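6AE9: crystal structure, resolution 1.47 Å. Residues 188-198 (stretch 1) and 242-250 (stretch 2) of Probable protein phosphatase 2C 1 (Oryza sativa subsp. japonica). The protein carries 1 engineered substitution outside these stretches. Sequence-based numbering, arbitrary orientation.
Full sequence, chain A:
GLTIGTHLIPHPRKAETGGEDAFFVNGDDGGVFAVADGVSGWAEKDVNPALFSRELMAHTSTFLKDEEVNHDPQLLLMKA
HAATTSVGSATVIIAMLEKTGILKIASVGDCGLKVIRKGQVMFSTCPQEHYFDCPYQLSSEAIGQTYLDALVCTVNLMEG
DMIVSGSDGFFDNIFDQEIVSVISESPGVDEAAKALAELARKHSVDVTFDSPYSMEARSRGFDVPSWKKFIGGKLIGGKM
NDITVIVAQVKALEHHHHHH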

# COMPACT_ATOMS: atom_id res chain seq x y z
N GLY A 188 -6.60 7.63 23.29
CA GLY A 188 -5.15 7.64 23.42
C GLY A 188 -4.56 6.40 22.80
O GLY A 188 -5.28 5.45 22.45
N VAL A 189 -3.23 6.41 22.68
CA VAL A 189 -2.54 5.33 21.96
C VAL A 189 -2.60 4.01 22.74
O VAL A 189 -2.67 2.93 22.14
CB VAL A 189 -1.09 5.70 21.58
CG1 VAL A 189 -1.07 6.89 20.61
CG2 VAL A 189 -0.24 5.99 22.82
N ASP A 190 -2.53 4.07 24.07
CA ASP A 190 -2.61 2.84 24.85
C ASP A 190 -3.98 2.20 24.70
O ASP A 190 -4.10 0.98 24.51
CB ASP A 190 -2.33 3.12 26.33
CG ASP A 190 -0.98 3.78 26.56
OD1 ASP A 190 0.04 3.21 26.12
OD2 ASP A 190 -0.95 4.85 27.19
N GLU A 191 -5.03 3.02 24.77
CA GLU A 191 -6.39 2.52 24.64
C GLU A 191 -6.63 1.97 23.24
O GLU A 191 -7.30 0.94 23.08
CB GLU A 191 -7.37 3.65 24.96
CG GLU A 191 -7.35 4.12 26.43
CD GLU A 191 -6.10 4.90 26.81
OE1 GLU A 191 -5.43 5.47 25.93
OE2 GLU A 191 -5.77 4.93 28.02
N ALA A 192 -6.09 2.64 22.22
CA ALA A 192 -6.25 2.15 20.85
C ALA A 192 -5.55 0.82 20.66
O ALA A 192 -6.11 -0.11 20.05
CB ALA A 192 -5.72 3.19 19.87
N ALA A 193 -4.31 0.69 21.15
CA ALA A 193 -3.58 -0.55 20.96
C ALA A 193 -4.29 -1.72 21.62
O ALA A 193 -4.40 -2.81 21.04
CB ALA A 193 -2.14 -0.43 21.47
N LYS A 194 -4.80 -1.52 22.84
CA LYS A 194 -5.50 -2.60 23.53
C LYS A 194 -6.82 -2.94 22.85
O LYS A 194 -7.14 -4.12 22.66
CB LYS A 194 -5.72 -2.24 25.00
CG LYS A 194 -6.33 -3.38 25.82
CD LYS A 194 -6.46 -3.02 27.29
CE LYS A 194 -6.90 -4.23 28.10
NZ LYS A 194 -7.06 -3.90 29.55
N ALA A 195 -7.60 -1.92 22.47
CA ALA A 195 -8.88 -2.19 21.82
C ALA A 195 -8.69 -2.88 20.48
O ALA A 195 -9.44 -3.80 20.13
CB ALA A 195 -9.67 -0.89 21.65
N LEU A 196 -7.68 -2.45 19.71
CA LEU A 196 -7.40 -3.09 18.42
C LEU A 196 -6.97 -4.54 18.60
O LEU A 196 -7.45 -5.43 17.89
CB LEU A 196 -6.32 -2.30 17.68
CG LEU A 196 -6.72 -0.97 17.04
CD1 LEU A 196 -5.46 -0.20 16.61
CD2 LEU A 196 -7.68 -1.15 15.86
N ALA A 197 -6.04 -4.79 19.53
CA ALA A 197 -5.58 -6.16 19.76
C ALA A 197 -6.72 -7.05 20.22
O ALA A 197 -6.85 -8.19 19.76
CB ALA A 197 -4.44 -6.17 20.78
N GLU A 198 -7.57 -6.55 21.12
CA GLU A 198 -8.66 -7.37 21.64
C GLU A 198 -9.70 -7.68 20.57
O GLU A 198 -10.27 -8.77 20.56
CB GLU A 198 -9.30 -6.71 22.86
CG GLU A 198 -8.43 -6.79 24.11
CD GLU A 198 -9.10 -6.23 25.35
OE1 GLU A 198 -10.01 -5.38 25.22
OE2 GLU A 198 -8.70 -6.63 26.46
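Stretch 2 242-250: DITVIVAQV

What lies at the centre of the contact? Val247, the residue most covered by the helix, does. Its chi1 is t (178°), and its CG2 lies 3.7 Å from Leu196 CD1 and 3.9 Å from Ala193 CB, while its CG1 is 4.1 Å from Ala192 CB. The backbones come close here: Ala193 CA and Val247 CA are 5.5 Å apart, and Ala193 CA lies 3.7 Å from Val247 CG2.

How does the strand run over the helix? Residues 243-250 form an extended strand, with phi/psi near -125/130 from Ile243 to Ala248, and cross helix 189-198 at 151°, so the two run roughly antiparallel, their axes 7.5 Å apart at closest approach. Alternation points Ile243, Val245, Val247 and Gln249 toward the helix, and Thr244, Ile246 and Ala248 away from it.

Which residues meet toward the start of the strand? Val245, also t, places CG2 3.8 Å from Ala197 CB and CG1 4.1 Å from Leu196 CB. Beyond it, Ile243 CG2 reaches Ala197 CB at 4.2 Å.

Where does the contact become polar? At the other end, Val189 CB lies 3.7 Å from Val247 O, and Val189 CG1 is 3.8 Å from Gln249 CB, the aliphatic base of a partly exposed polar side chain. No hydrogen bond joins the two stretches; the contacts between them are van der Waals packing.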

# COMPACT_ATOMS: atom_id res chain seq x y z
N ASP A 242 -0.53 -15.43 17.34
CA ASP A 242 -0.06 -14.34 18.19
C ASP A 242 -0.45 -13.01 17.56
O ASP A 242 -0.43 -12.85 16.34
CB ASP A 242 1.47 -14.41 18.30
CG ASP A 242 1.97 -15.68 18.95
OD1 ASP A 242 1.34 -16.16 19.92
OD2 ASP A 242 3.01 -16.19 18.50
N ILE A 243 -0.84 -12.06 18.40
CA ILE A 243 -1.28 -10.75 17.95
C ILE A 243 -0.41 -9.69 18.62
O ILE A 243 -0.31 -9.65 19.85
CB ILE A 243 -2.77 -10.51 18.26
CG1 ILE A 243 -3.62 -11.43 17.38
CG2 ILE A 243 -3.14 -9.05 18.05
CD1 ILE A 243 -5.05 -11.57 17.84
N THR A 244 0.21 -8.83 17.81
CA THR A 244 1.00 -7.71 18.31
C THR A 244 0.48 -6.45 17.63
O THR A 244 0.33 -6.43 16.40
CB THR A 244 2.48 -7.89 17.99
OG1 THR A 244 2.97 -9.06 18.66
CG2 THR A 244 3.29 -6.69 18.44
N VAL A 245 0.18 -5.42 18.42
CA VAL A 245 -0.31 -4.14 17.92
C VAL A 245 0.55 -3.02 18.48
O VAL A 245 0.74 -2.93 19.70
CB VAL A 245 -1.79 -3.91 18.28
CG1 VAL A 245 -2.25 -2.55 17.78
CG2 VAL A 245 -2.64 -5.01 17.69
N ILE A 246 1.03 -2.15 17.60
CA ILE A 246 1.70 -0.91 17.97
C ILE A 246 0.88 0.24 17.39
O ILE A 246 0.55 0.22 16.20
CB ILE A 246 3.14 -0.86 17.43
CG1 ILE A 246 3.92 -2.08 17.92
CG2 ILE A 246 3.83 0.43 17.85
CD1 ILE A 246 5.42 -1.97 17.68
N VAL A 247 0.53 1.21 18.23
CA VAL A 247 -0.15 2.43 17.78
C VAL A 247 0.74 3.60 18.15
O VAL A 247 1.15 3.73 19.31
CB VAL A 247 -1.54 2.58 18.41
CG1 VAL A 247 -2.18 3.88 17.95
CG2 VAL A 247 -2.43 1.39 18.04
N ALA A 248 1.04 4.46 17.18
CA ALA A 248 1.92 5.60 17.40
C ALA A 248 1.28 6.84 16.80
O ALA A 248 0.86 6.83 15.64
CB ALA A 248 3.28 5.37 16.74
N GLN A 249 1.24 7.92 17.59
CA GLN A 249 0.66 9.19 17.17
C GLN A 249 1.79 10.18 16.93
O GLN A 249 2.69 10.31 17.77
CB GLN A 249 -0.26 9.71 18.27
CG GLN A 249 -0.96 11.01 17.94
CD GLN A 249 -1.84 11.48 19.08
OE1 GLN A 249 -1.55 11.23 20.25
NE2 GLN A 249 -2.92 12.18 18.75
N VAL A 250 1.76 10.85 15.78
CA VAL A 250 2.81 11.79 15.41
C VAL A 250 2.62 13.11 16.15
O VAL A 250 1.53 13.70 16.13
CB VAL A 250 2.82 12.01 13.88
CG1 VAL A 250 3.90 13.02 13.50
CG2 VAL A 250 3.05 10.70 13.16